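Local structure of alpha,alpha-trehalose-phosphate synthase (UDP-forming) (Burkholderia multivorans, 5UOF) at residues A[133-138]-A[156-161]; A[189-194]-A[459-464]; A[260-265]-A[300-305]; A[265-270]-A[359-364]. The protein belongs to glycosyltransferase family 20 and has the GT-B architecture, in which two Rossmann-like domains face each other. All coordinates share one frame; numbering follows the deposited sequence.

Contact 1: residues A[133-138]-A[156-161]; sequences DDLIWV and KNPIGF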
loop_
_atom_site.group_PDB
_atom_site.type_symbol
_atom_site.label_atom_id
_atom_site.label_comp_id
_atom_site.label_asym_id
_atom_site.label_seq_id
_atom_site.Cartn_x
_atom_site.Cartn_y
_atom_site.Cartn_z
ATOM N N ASP A 133 25.257 -32.320 2.117
ATOM C CA ASP A 133 23.898 -32.723 1.771
ATOM C C ASP A 133 22.846 -32.138 2.700
ATOM O O ASP A 133 21.660 -32.457 2.546
ATOM C CB ASP A 133 23.773 -34.250 1.775
ATOM C CG ASP A 133 23.998 -34.846 3.153
ATOM O OD1 ASP A 133 24.949 -34.416 3.839
ATOM O OD2 ASP A 133 23.215 -35.732 3.557
ATOM N N ASP A 134 23.245 -31.309 3.662
ATOM C CA ASP A 134 22.282 -30.718 4.581
ATOM C C ASP A 134 21.212 -29.948 3.818
ATOM O O ASP A 134 21.499 -29.256 2.834
ATOM C CB ASP A 134 22.977 -29.777 5.563
ATOM C CG ASP A 134 23.796 -30.510 6.616
ATOM O OD1 ASP A 134 23.582 -31.729 6.815
ATOM O OD2 ASP A 134 24.643 -29.845 7.252
ATOM N N LEU A 135 19.973 -30.072 4.280
ATOM C CA LEU A 135 18.871 -29.246 3.799
ATOM C C LEU A 135 18.670 -28.089 4.773
ATOM O O LEU A 135 18.451 -28.316 5.968
ATOM C CB LEU A 135 17.598 -30.082 3.677
ATOM C CG LEU A 135 17.754 -31.402 2.923
ATOM C CD1 LEU A 135 16.492 -32.251 3.047
ATOM C CD2 LEU A 135 18.089 -31.162 1.462
ATOM N N ILE A 136 18.725 -26.856 4.269
ATOM C CA ILE A 136 18.697 -25.664 5.110
ATOM C C ILE A 136 17.359 -24.964 4.923
ATOM O O ILE A 136 16.956 -24.690 3.787
ATOM C CB ILE A 136 19.862 -24.720 4.779
ATOM C CG1 ILE A 136 21.183 -25.510 4.824
ATOM C CG2 ILE A 136 19.903 -23.557 5.755
ATOM C CD1 ILE A 136 22.393 -24.670 4.460
ATOM N N TRP A 137 16.695 -24.648 6.039
ATOM C CA TRP A 137 15.369 -24.020 6.037
ATOM C C TRP A 137 15.414 -22.760 6.895
ATOM O O TRP A 137 15.469 -22.847 8.128
ATOM C CB TRP A 137 14.318 -24.996 6.555
ATOM C CG TRP A 137 12.897 -24.533 6.333
ATOM C CD1 TRP A 137 12.488 -23.377 5.734
ATOM C CD2 TRP A 137 11.713 -25.234 6.714
ATOM N NE1 TRP A 137 11.114 -23.314 5.714
ATOM C CE2 TRP A 137 10.615 -24.445 6.308
ATOM C CE3 TRP A 137 11.473 -26.460 7.353
ATOM C CZ2 TRP A 137 9.300 -24.837 6.528
ATOM C CZ3 TRP A 137 10.151 -26.844 7.573
ATOM C CH2 TRP A 137 9.091 -26.035 7.157
ATOM N N VAL A 138 15.369 -21.588 6.239
ATOM C CA VAL A 138 15.474 -20.274 6.876
ATOM C C VAL A 138 14.082 -19.680 7.057
ATOM O O VAL A 138 13.261 -19.704 6.130
ATOM C CB VAL A 138 16.357 -19.337 6.031
ATOM C CG1 VAL A 138 16.496 -17.969 6.703
ATOM C CG2 VAL A 138 17.724 -19.979 5.780
ATOM N N LYS A 156 26.532 -24.675 -1.460
ATOM C CA LYS A 156 25.717 -25.144 -2.570
ATOM C C LYS A 156 24.516 -25.963 -2.117
ATOM O O LYS A 156 23.771 -26.463 -2.967
ATOM C CB LYS A 156 26.579 -25.963 -3.535
ATOM C CG LYS A 156 27.771 -25.178 -4.041
ATOM C CD LYS A 156 28.420 -25.826 -5.245
ATOM C CE LYS A 156 29.488 -24.899 -5.808
ATOM N NZ LYS A 156 28.980 -23.493 -5.891
ATOM N N ASN A 157 24.301 -26.094 -0.808
ATOM C CA ASN A 157 23.218 -26.908 -0.281
ATOM C C ASN A 157 21.860 -26.426 -0.793
ATOM O O ASN A 157 21.698 -25.253 -1.139
ATOM C CB ASN A 157 23.212 -26.847 1.244
ATOM C CG ASN A 157 24.477 -27.393 1.852
ATOM O OD1 ASN A 157 25.572 -26.868 1.626
ATOM N ND2 ASN A 157 24.334 -28.446 2.641
ATOM N N PRO A 158 20.858 -27.304 -0.819
ATOM C CA PRO A 158 19.480 -26.821 -0.966
ATOM C C PRO A 158 19.146 -25.896 0.192
ATOM O O PRO A 158 19.358 -26.239 1.356
ATOM C CB PRO A 158 18.642 -28.106 -0.922
ATOM C CG PRO A 158 19.619 -29.218 -1.243
ATOM C CD PRO A 158 20.908 -28.767 -0.643
ATOM N N ILE A 159 18.635 -24.705 -0.127
ATOM C CA ILE A 159 18.228 -23.754 0.898
ATOM C C ILE A 159 16.820 -23.293 0.577
ATOM O O ILE A 159 16.543 -22.894 -0.554
ATOM C CB ILE A 159 19.160 -22.531 0.985
ATOM C CG1 ILE A 159 20.633 -22.955 0.964
ATOM C CG2 ILE A 159 18.864 -21.753 2.258
ATOM C CD1 ILE A 159 21.602 -21.765 0.956
ATOM N N GLY A 160 15.944 -23.335 1.572
ATOM C CA GLY A 160 14.589 -22.844 1.421
ATOM C C GLY A 160 14.322 -21.685 2.359
ATOM O O GLY A 160 14.914 -21.582 3.434
ATOM N N PHE A 161 13.405 -20.813 1.943
ATOM C CA PHE A 161 12.976 -19.676 2.743
ATOM C C PHE A 161 11.475 -19.779 2.921
ATOM O O PHE A 161 10.765 -20.137 1.979
ATOM C CB PHE A 161 13.328 -18.336 2.045
ATOM C CG PHE A 161 12.966 -17.103 2.845
ATOM C CD1 PHE A 161 13.646 -16.792 4.020
ATOM C CD2 PHE A 161 11.975 -16.230 2.399
ATOM C CE1 PHE A 161 13.324 -15.651 4.750
ATOM C CE2 PHE A 161 11.651 -15.085 3.127
ATOM C CZ PHE A 161 12.321 -14.797 4.299
#
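Ile136, Trp137 and Val138 pair in parallel register with Ile159, Gly160 and Phe161, the two short strands running 4.7 Å apart at an angle of 19°. The ladder zigzags: Ile136 N donates to Pro158 O, Gly160 N returns a bond of 2.8 Å to Ile136 O, and Val138 N donates to Gly160 O. Just before the strands begin, a side chain takes over. Asn157 has CG beside its own backbone N (chi1 -62°), and its ND2 reaches Asp134 O at 3.0 Å. The acceptor lies in the amide plane of Asn157, and the N-H approaches that carbonyl from the flank, at 115° to the C=O bond. The same ND2 also binds Arg131 O, so two carbonyls hold the amide.

On one face of the sheet the aliphatic side chains run in the same direction: Ile136 CB meets Ile159 CG2 at 4.0 Å, and Val138 CG2 lies against that same methyl. Further along, Val138 CG1 touches Phe161 CD1 at 4.1 Å. This face is covered partly by helix 146-152. On the other, Leu135 CD2 rests on Pro158 CG at 3.7 Å, while the Trp137 ring, its edge near Gly160 O, stacks on Phe457 of helix 450-472. Strand 135-139, helix 146-152 and strand 159-162 thus form a beta-alpha-beta unit, the repeating element of the Rossmann-like N-terminal domain of GT-B enzymes.

Contact 2: residues A[189-194]-A[459-464]; sequences YDVTGF and ADLRSV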
loop_
_atom_site.group_PDB
_atom_site.type_symbol
_atom_site.label_atom_id
_atom_site.label_comp_id
_atom_site.label_asym_id
_atom_site.label_seq_id
_atom_site.Cartn_x
_atom_site.Cartn_y
_atom_site.Cartn_z
ATOM N N TYR A 189 17.603 -18.505 -2.701
ATOM C CA TYR A 189 16.984 -19.736 -2.225
ATOM C C TYR A 189 16.583 -20.637 -3.387
ATOM O O TYR A 189 16.175 -20.167 -4.452
ATOM C CB TYR A 189 15.742 -19.415 -1.377
ATOM C CG TYR A 189 16.079 -18.654 -0.119
ATOM C CD1 TYR A 189 16.511 -19.329 1.019
ATOM C CD2 TYR A 189 15.986 -17.255 -0.070
ATOM C CE1 TYR A 189 16.841 -18.648 2.180
ATOM C CE2 TYR A 189 16.327 -16.559 1.085
ATOM C CZ TYR A 189 16.765 -17.264 2.204
ATOM O OH TYR A 189 17.118 -16.600 3.360
ATOM N N ASP A 190 16.698 -21.955 -3.174
ATOM C CA ASP A 190 16.135 -22.899 -4.133
ATOM C C ASP A 190 14.625 -22.988 -4.012
ATOM O O ASP A 190 13.945 -23.290 -4.999
ATOM C CB ASP A 190 16.745 -24.283 -3.938
ATOM C CG ASP A 190 18.236 -24.251 -4.044
ATOM O OD1 ASP A 190 18.735 -24.023 -5.165
ATOM O OD2 ASP A 190 18.896 -24.397 -2.998
ATOM N N VAL A 191 14.093 -22.742 -2.817
ATOM C CA VAL A 191 12.658 -22.722 -2.568
ATOM C C VAL A 191 12.331 -21.459 -1.784
ATOM O O VAL A 191 12.942 -21.191 -0.741
ATOM C CB VAL A 191 12.186 -23.967 -1.790
ATOM C CG1 VAL A 191 10.661 -23.931 -1.601
ATOM C CG2 VAL A 191 12.625 -25.269 -2.490
ATOM N N THR A 192 11.385 -20.675 -2.292
ATOM C CA THR A 192 10.899 -19.477 -1.616
ATOM C C THR A 192 9.411 -19.671 -1.355
ATOM O O THR A 192 8.608 -19.667 -2.294
ATOM C CB THR A 192 11.175 -18.233 -2.459
ATOM O OG1 THR A 192 12.583 -18.151 -2.718
ATOM C CG2 THR A 192 10.745 -16.991 -1.728
ATOM N N GLY A 193 9.051 -19.853 -0.089
ATOM C CA GLY A 193 7.689 -20.179 0.294
ATOM C C GLY A 193 6.999 -19.011 0.962
ATOM O O GLY A 193 7.629 -18.223 1.675
ATOM N N PHE A 194 5.693 -18.916 0.722
ATOM C CA PHE A 194 4.848 -17.842 1.213
ATOM C C PHE A 194 3.615 -18.416 1.898
ATOM O O PHE A 194 3.270 -19.587 1.733
ATOM C CB PHE A 194 4.412 -16.920 0.067
ATOM C CG PHE A 194 5.563 -16.268 -0.644
ATOM C CD1 PHE A 194 6.072 -15.071 -0.188
ATOM C CD2 PHE A 194 6.139 -16.872 -1.751
ATOM C CE1 PHE A 194 7.148 -14.471 -0.827
ATOM C CE2 PHE A 194 7.208 -16.283 -2.398
ATOM C CZ PHE A 194 7.704 -15.073 -1.935
ATOM N N ALA A 459 9.564 -31.768 1.676
ATOM C CA ALA A 459 9.560 -32.552 0.444
ATOM C C ALA A 459 10.070 -31.739 -0.737
ATOM O O ALA A 459 10.761 -32.270 -1.614
ATOM C CB ALA A 459 8.157 -33.080 0.151
ATOM N N ASP A 460 9.737 -30.448 -0.789
ATOM C CA ASP A 460 10.236 -29.629 -1.887
ATOM C C ASP A 460 11.742 -29.416 -1.776
ATOM O O ASP A 460 12.436 -29.387 -2.795
ATOM C CB ASP A 460 9.484 -28.299 -1.943
ATOM C CG ASP A 460 8.061 -28.458 -2.484
ATOM O OD1 ASP A 460 7.737 -29.559 -2.983
ATOM O OD2 ASP A 460 7.264 -27.496 -2.406
ATOM N N LEU A 461 12.270 -29.283 -0.555
ATOM C CA LEU A 461 13.724 -29.243 -0.390
ATOM C C LEU A 461 14.361 -30.542 -0.860
ATOM O O LEU A 461 15.396 -30.534 -1.538
ATOM C CB LEU A 461 14.084 -28.981 1.071
ATOM C CG LEU A 461 13.925 -27.553 1.581
ATOM C CD1 LEU A 461 14.132 -27.516 3.076
ATOM C CD2 LEU A 461 14.914 -26.633 0.870
ATOM N N ARG A 462 13.755 -31.675 -0.508
ATOM C CA ARG A 462 14.300 -32.947 -0.960
ATOM C C ARG A 462 14.227 -33.076 -2.474
ATOM O O ARG A 462 15.105 -33.695 -3.085
ATOM C CB ARG A 462 13.570 -34.098 -0.266
ATOM C CG ARG A 462 13.897 -34.180 1.204
ATOM C CD ARG A 462 13.081 -35.230 1.939
ATOM N NE ARG A 462 13.529 -35.354 3.324
ATOM C CZ ARG A 462 12.775 -35.804 4.323
ATOM N NH1 ARG A 462 11.519 -36.173 4.102
ATOM N NH2 ARG A 462 13.276 -35.876 5.549
ATOM N N SER A 463 13.203 -32.487 -3.102
ATOM C CA SER A 463 13.117 -32.525 -4.560
ATOM C C SER A 463 14.253 -31.741 -5.206
ATOM O O SER A 463 14.770 -32.144 -6.255
ATOM C CB SER A 463 11.769 -31.985 -5.032
ATOM O OG SER A 463 10.748 -32.923 -4.752
ATOM N N VAL A 464 14.636 -30.605 -4.613
ATOM C CA VAL A 464 15.799 -29.872 -5.108
ATOM C C VAL A 464 17.029 -30.771 -5.098
ATOM O O VAL A 464 17.761 -30.870 -6.091
ATOM C CB VAL A 464 16.028 -28.597 -4.279
ATOM C CG1 VAL A 464 17.318 -27.896 -4.735
ATOM C CG2 VAL A 464 14.850 -27.664 -4.415
#
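Val464 carries this contact: its CG1 rests on Asp190, while CG2 is shared between Asp190 and Val191. CG1, anti to the backbone N (chi1 175°), presses on Asp190 CB at 3.7 Å, the two side chains crossing at about a right angle. CG2 meets Val191 CG2 at 3.8 Å, and here the valines slide past each other in opposite directions. Val191 thereby pushes one methyl into the surface of a helical turn: the same CG2 comes within 4.3 Å of Leu461 CD2 and also nears Asp460 O, a carbonyl already engaged by Val464 N at 3.1 Å within the helix.

The helix segment runs nearly antiparallel to strand 191-194, at 163° and with their axes 9.8 Å apart. It belongs to helix 450-472 near the C terminus, which packs on the sheet of the N-terminal domain, consistent with the C-terminal helix of GT-B proteins that crosses back from the second domain.

Around this apolar patch the acids are tied elsewhere. Asp190 turns its carboxylate to two arginines, OD2 forming a salt bridge with Arg151 and OD1 one with Arg226, while OD2 also accepts the backbone N-H of Ile159; these bonds would hold CB steady under Val464. Asp460 OD2 binds the hydroxyl of Tyr233, a residue whose side chain also touches Val191.

Contact 3: residues A[260-265]-A[300-305]; sequences DALGGR and RVSLVQ. With EDO (1,2-ethanediol), chain E.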
loop_
_atom_site.group_PDB
_atom_site.type_symbol
_atom_site.label_atom_id
_atom_site.label_comp_id
_atom_site.label_asym_id
_atom_site.label_seq_id
_atom_site.Cartn_x
_atom_site.Cartn_y
_atom_site.Cartn_z
ATOM N N ASP A 260 -18.271 -16.972 35.742
ATOM C CA ASP A 260 -19.034 -16.307 36.792
ATOM C C ASP A 260 -19.090 -14.803 36.554
ATOM O O ASP A 260 -20.138 -14.177 36.735
ATOM C CB ASP A 260 -18.421 -16.604 38.167
ATOM C CG ASP A 260 -18.479 -18.082 38.544
ATOM O OD1 ASP A 260 -19.395 -18.803 38.086
ATOM O OD2 ASP A 260 -17.601 -18.518 39.321
ATOM N N ALA A 261 -17.965 -14.207 36.150
ATOM C CA ALA A 261 -17.924 -12.765 35.935
ATOM C C ALA A 261 -18.856 -12.337 34.809
ATOM O O ALA A 261 -19.371 -11.213 34.826
ATOM C CB ALA A 261 -16.494 -12.322 35.631
ATOM N N LEU A 262 -19.080 -13.213 33.827
ATOM C CA LEU A 262 -19.955 -12.883 32.707
ATOM C C LEU A 262 -21.424 -12.933 33.095
ATOM O O LEU A 262 -22.235 -12.204 32.514
ATOM C CB LEU A 262 -19.688 -13.830 31.535
ATOM C CG LEU A 262 -18.411 -13.498 30.766
ATOM C CD1 LEU A 262 -18.043 -14.637 29.833
ATOM C CD2 LEU A 262 -18.591 -12.204 29.983
ATOM N N GLY A 263 -21.789 -13.782 34.050
ATOM C CA GLY A 263 -23.157 -13.805 34.541
ATOM C C GLY A 263 -24.193 -14.108 33.485
ATOM O O GLY A 263 -25.275 -13.510 33.494
ATOM N N GLY A 264 -23.888 -15.027 32.574
ATOM C CA GLY A 264 -24.796 -15.383 31.510
ATOM C C GLY A 264 -24.684 -14.529 30.263
ATOM O O GLY A 264 -25.334 -14.839 29.255
ATOM N N ARG A 265 -23.899 -13.461 30.296
ATOM C CA ARG A 265 -23.726 -12.649 29.105
ATOM C C ARG A 265 -22.967 -13.424 28.034
ATOM O O ARG A 265 -22.154 -14.304 28.334
ATOM C CB ARG A 265 -22.970 -11.363 29.442
ATOM C CG ARG A 265 -23.719 -10.495 30.417
ATOM C CD ARG A 265 -22.978 -9.221 30.732
ATOM N NE ARG A 265 -23.696 -8.495 31.772
ATOM C CZ ARG A 265 -23.248 -8.326 33.008
ATOM N NH1 ARG A 265 -22.060 -8.806 33.357
ATOM N NH2 ARG A 265 -23.984 -7.657 33.888
ATOM N N ARG A 300 -25.703 -7.458 27.788
ATOM C CA ARG A 300 -25.934 -8.843 27.421
ATOM C C ARG A 300 -24.756 -9.466 26.690
ATOM O O ARG A 300 -24.829 -10.641 26.317
ATOM C CB ARG A 300 -27.196 -8.963 26.559
ATOM C CG ARG A 300 -28.456 -8.490 27.288
ATOM C CD ARG A 300 -29.712 -8.899 26.541
ATOM N NE ARG A 300 -30.044 -10.306 26.755
ATOM C CZ ARG A 300 -31.009 -10.731 27.565
ATOM N NH1 ARG A 300 -31.241 -12.031 27.701
ATOM N NH2 ARG A 300 -31.749 -9.856 28.236
ATOM N N VAL A 301 -23.689 -8.707 26.454
ATOM C CA VAL A 301 -22.488 -9.209 25.796
ATOM C C VAL A 301 -21.316 -8.394 26.316
ATOM O O VAL A 301 -21.463 -7.221 26.670
ATOM C CB VAL A 301 -22.605 -9.123 24.251
ATOM C CG1 VAL A 301 -22.845 -7.685 23.808
ATOM C CG2 VAL A 301 -21.366 -9.684 23.563
ATOM N N SER A 302 -20.148 -9.023 26.378
ATOM C CA SER A 302 -18.916 -8.336 26.730
ATOM C C SER A 302 -17.816 -8.729 25.762
ATOM O O SER A 302 -17.748 -9.868 25.297
ATOM C CB SER A 302 -18.448 -8.672 28.153
ATOM O OG SER A 302 -19.347 -8.152 29.117
ATOM N N LEU A 303 -16.941 -7.777 25.488
ATOM C CA LEU A 303 -15.756 -8.023 24.684
ATOM C C LEU A 303 -14.567 -8.177 25.622
ATOM O O LEU A 303 -14.323 -7.311 26.461
ATOM C CB LEU A 303 -15.524 -6.873 23.695
ATOM C CG LEU A 303 -14.149 -6.838 23.009
ATOM C CD1 LEU A 303 -13.949 -8.069 22.135
ATOM C CD2 LEU A 303 -14.035 -5.547 22.169
ATOM N N VAL A 304 -13.851 -9.296 25.505
ATOM C CA VAL A 304 -12.594 -9.499 26.210
ATOM C C VAL A 304 -11.482 -9.389 25.178
ATOM O O VAL A 304 -11.405 -10.207 24.255
ATOM C CB VAL A 304 -12.559 -10.858 26.929
ATOM C CG1 VAL A 304 -11.150 -11.154 27.454
ATOM C CG2 VAL A 304 -13.524 -10.855 28.090
ATOM N N GLN A 305 -10.643 -8.365 25.316
ATOM C CA GLN A 305 -9.458 -8.179 24.479
ATOM C C GLN A 305 -8.231 -8.501 25.318
ATOM O O GLN A 305 -7.946 -7.808 26.300
ATOM C CB GLN A 305 -9.371 -6.753 23.937
ATOM C CG GLN A 305 -8.065 -6.478 23.176
ATOM C CD GLN A 305 -8.033 -7.165 21.834
ATOM O OE1 GLN A 305 -8.904 -6.932 20.998
ATOM N NE2 GLN A 305 -7.033 -8.026 21.617
HETATM C C1 EDO E . -20.278 -17.808 29.279
HETATM O O1 EDO E . -20.589 -16.539 29.867
HETATM C C2 EDO E . -20.271 -17.630 27.768
HETATM O O2 EDO E . -21.468 -16.940 27.399
#
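Arg265 lays the aliphatic part of its side chain over the backbone of Arg300, just ahead of strand 301-306, with CB 3.7 Å from Arg300 O. CG is anti to the carbonyl carbon (chi1 -62°) and lies over Arg300 CA and C, and the chain then runs extended until CD passes Ser302 OG at 4.1 Å. Beyond it, NE donates to Gly299 O, just ahead of segment 300-305, which ties down the start of the guanidinium group. Leu262 approaches Ser302 from another direction: its CD2 meets Ser302 CB at 4.0 Å, so that the serine has an aliphatic neighbour on its carbon as well as on its oxygen.

What brings Leu262 and Arg265 to the same strand is a type I' beta turn, closed by Arg265 N to Leu262 O at 3.0 Å. Its two central residues, Gly263 and Gly264, both take positive phi, and the turn leads helix 253-262 into strand 266-271, within the parallel sheet of the C-terminal Rossmann-like domain. A molecule of 1,2-ethanediol, probably from the crystallisation liquor, lies between the Leu262 side chain and Arg265 O. Its O1 donates to Arg265 O at 3.1 Å and lies 3.2 Å from Leu262 CD1.

Contact 4: residues A[265-270]-A[359-364]; sequences RKLVMS and FRMSQV. With NA (sodium ion), chain C; EDO (1,2-ethanediol), chain E.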
loop_
_atom_site.group_PDB
_atom_site.type_symbol
_atom_site.label_atom_id
_atom_site.label_comp_id
_atom_site.label_asym_id
_atom_site.label_seq_id
_atom_site.Cartn_x
_atom_site.Cartn_y
_atom_site.Cartn_z
ATOM N N ARG A 265 -23.899 -13.461 30.296
ATOM C CA ARG A 265 -23.726 -12.649 29.105
ATOM C C ARG A 265 -22.967 -13.424 28.034
ATOM O O ARG A 265 -22.154 -14.304 28.334
ATOM C CB ARG A 265 -22.970 -11.363 29.442
ATOM C CG ARG A 265 -23.719 -10.495 30.417
ATOM C CD ARG A 265 -22.978 -9.221 30.732
ATOM N NE ARG A 265 -23.696 -8.495 31.772
ATOM C CZ ARG A 265 -23.248 -8.326 33.008
ATOM N NH1 ARG A 265 -22.060 -8.806 33.357
ATOM N NH2 ARG A 265 -23.984 -7.657 33.888
ATOM N N LYS A 266 -23.229 -13.074 26.774
ATOM C CA LYS A 266 -22.424 -13.574 25.666
ATOM C C LYS A 266 -21.020 -12.989 25.731
ATOM O O LYS A 266 -20.794 -11.920 26.298
ATOM C CB LYS A 266 -23.069 -13.213 24.327
ATOM C CG LYS A 266 -24.497 -13.701 24.152
ATOM C CD LYS A 266 -24.558 -15.147 23.721
ATOM C CE LYS A 266 -25.998 -15.542 23.377
ATOM N NZ LYS A 266 -26.090 -16.906 22.779
ATOM N N LEU A 267 -20.070 -13.711 25.141
ATOM C CA LEU A 267 -18.657 -13.379 25.225
ATOM C C LEU A 267 -18.075 -13.301 23.823
ATOM O O LEU A 267 -18.185 -14.261 23.047
ATOM C CB LEU A 267 -17.902 -14.420 26.061
ATOM C CG LEU A 267 -16.370 -14.359 26.033
ATOM C CD1 LEU A 267 -15.867 -13.054 26.627
ATOM C CD2 LEU A 267 -15.774 -15.552 26.784
ATOM N N VAL A 268 -17.474 -12.153 23.500
ATOM C CA VAL A 268 -16.673 -11.970 22.289
ATOM C C VAL A 268 -15.209 -11.991 22.713
ATOM O O VAL A 268 -14.806 -11.225 23.598
ATOM C CB VAL A 268 -17.023 -10.651 21.579
ATOM C CG1 VAL A 268 -16.214 -10.494 20.287
ATOM C CG2 VAL A 268 -18.513 -10.592 21.284
ATOM N N MET A 269 -14.411 -12.872 22.107
ATOM C CA MET A 269 -12.997 -13.005 22.444
ATOM C C MET A 269 -12.148 -12.417 21.331
ATOM O O MET A 269 -12.458 -12.589 20.147
ATOM C CB MET A 269 -12.589 -14.474 22.645
ATOM C CG MET A 269 -12.978 -15.080 23.979
ATOM S SD MET A 269 -12.151 -14.345 25.404
ATOM C CE MET A 269 -10.445 -14.640 24.982
ATOM N N SER A 270 -11.061 -11.759 21.726
ATOM C CA SER A 270 -10.121 -11.129 20.807
ATOM C C SER A 270 -8.751 -11.199 21.473
ATOM O O SER A 270 -8.623 -10.876 22.658
ATOM C CB SER A 270 -10.551 -9.679 20.520
ATOM O OG SER A 270 -9.713 -9.028 19.582
ATOM N N PHE A 359 -11.707 -19.453 24.372
ATOM C CA PHE A 359 -12.309 -19.501 23.043
ATOM C C PHE A 359 -13.513 -20.429 23.033
ATOM O O PHE A 359 -14.558 -20.107 22.455
ATOM C CB PHE A 359 -11.294 -19.987 22.004
ATOM C CG PHE A 359 -10.161 -19.034 21.732
ATOM C CD1 PHE A 359 -10.265 -17.687 22.027
ATOM C CD2 PHE A 359 -8.979 -19.510 21.170
ATOM C CE1 PHE A 359 -9.209 -16.820 21.753
ATOM C CE2 PHE A 359 -7.931 -18.658 20.894
ATOM C CZ PHE A 359 -8.037 -17.313 21.193
ATOM N N ARG A 360 -13.384 -21.596 23.653
ATOM C CA ARG A 360 -14.490 -22.545 23.599
ATOM C C ARG A 360 -15.728 -21.984 24.291
ATOM O O ARG A 360 -16.850 -22.179 23.816
ATOM C CB ARG A 360 -14.083 -23.880 24.220
ATOM C CG ARG A 360 -15.132 -25.001 24.012
ATOM C CD ARG A 360 -14.518 -26.334 24.437
ATOM N NE ARG A 360 -15.331 -27.532 24.168
ATOM C CZ ARG A 360 -15.166 -28.340 23.117
ATOM N NH1 ARG A 360 -14.248 -28.078 22.195
ATOM N NH2 ARG A 360 -15.911 -29.436 22.995
ATOM N N MET A 361 -15.542 -21.273 25.409
ATOM C CA MET A 361 -16.645 -20.679 26.167
ATOM C C MET A 361 -17.349 -19.594 25.371
ATOM O O MET A 361 -18.558 -19.383 25.516
ATOM C CB MET A 361 -16.112 -20.078 27.473
ATOM C CG MET A 361 -17.147 -19.368 28.331
ATOM S SD MET A 361 -16.461 -18.502 29.766
ATOM C CE MET A 361 -14.933 -19.395 29.982
ATOM N N SER A 362 -16.593 -18.880 24.548
ATOM C CA SER A 362 -17.115 -17.695 23.885
ATOM C C SER A 362 -18.079 -18.050 22.752
ATOM O O SER A 362 -18.120 -19.171 22.247
ATOM C CB SER A 362 -15.967 -16.869 23.329
ATOM O OG SER A 362 -15.460 -17.504 22.175
ATOM N N GLN A 363 -18.856 -17.050 22.340
ATOM C CA GLN A 363 -19.769 -17.191 21.218
ATOM C C GLN A 363 -19.243 -16.581 19.926
ATOM O O GLN A 363 -19.731 -16.941 18.848
ATOM C CB GLN A 363 -21.111 -16.539 21.559
ATOM C CG GLN A 363 -21.957 -17.357 22.537
ATOM C CD GLN A 363 -21.464 -17.290 23.971
ATOM O OE1 GLN A 363 -20.912 -16.282 24.422
ATOM N NE2 GLN A 363 -21.663 -18.379 24.699
ATOM N N VAL A 364 -18.292 -15.650 20.009
ATOM C CA VAL A 364 -17.752 -14.957 18.839
ATOM C C VAL A 364 -16.245 -14.862 19.022
ATOM O O VAL A 364 -15.765 -14.517 20.103
ATOM C CB VAL A 364 -18.354 -13.551 18.650
ATOM C CG1 VAL A 364 -17.811 -12.901 17.357
ATOM C CG2 VAL A 364 -19.881 -13.618 18.604
HETATM NA NA NA C . -17.944 -21.428 21.859
HETATM C C1 EDO E . -20.278 -17.808 29.279
HETATM O O1 EDO E . -20.589 -16.539 29.867
HETATM C C2 EDO E . -20.271 -17.630 27.768
HETATM O O2 EDO E . -21.468 -16.940 27.399
HETATM O O HOH W 1 -18.436 -23.816 21.781
HETATM O O HOH W 2 -20.417 -21.168 21.365
#
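At the corner where helix 352-361 runs out into strand 364-367, Gln363 grips Leu267 by both of its backbone polar groups. The side chain bends at chi2 (75°), and OE1 accepts Leu267 N at 2.8 Å, the N-H lying almost in line with the side-chain C=O. The backbone N of Gln363 in turn donates to Leu267 O at 3.0 Å, in the carbonyl plane, and Val364 N adds a weak bond to that oxygen. A glutamine amide thus continues the strand ladder one step beyond the parallel bridge of Val268 with Val364, where Met269 N binds Val364 O at 2.9 Å. Lys266 crosses Gln363 at about a right angle, CD against CG at 3.6 Å.

These strands are central neighbours in the six-stranded parallel sheet of the C-terminal Rossmann-like domain, and the helix end packs on Leu267 and Met269 of strand 266-271. Leu267 CG and CD2 lie against Ser362 CB. Met269 CG touches the same carbon at 3.5 Å, and Met269 CB meets the edge of the Phe359 ring at CD1, 4.0 Å away. Ser362 OG donates to Phe359 O and also bonds with Tyr381 OH. Two carbonyls at the helix end bind a sodium ion, Ser362 O at 2.3 Å and Arg360 O at 2.4 Å; two waters and Gln385 OE1 also bind the ion.

How the contacts relate
From the N terminus, contact 1 closes first, a short loop through one beta-alpha-beta unit. Contact 2 opens soon after, at strand 191-194, and closes only at residues 459-464, so its long loop encloses contacts 3 and 4. Those two cross: both start around their shared Arg265, but 300-305 comes before 359-364. Contacts 1 and 2 join in the N-terminal sheet, where Phe161 hydrogen-bonds along the backbone with Val191 and Gly193. Contacts 3 and 4 meet in the C-terminal sheet through strands 266-271 and 301-306. The two pairs lie on opposite sides of the chain's centre, contact centres about 40 to 49 Å apart, one pair in each domain.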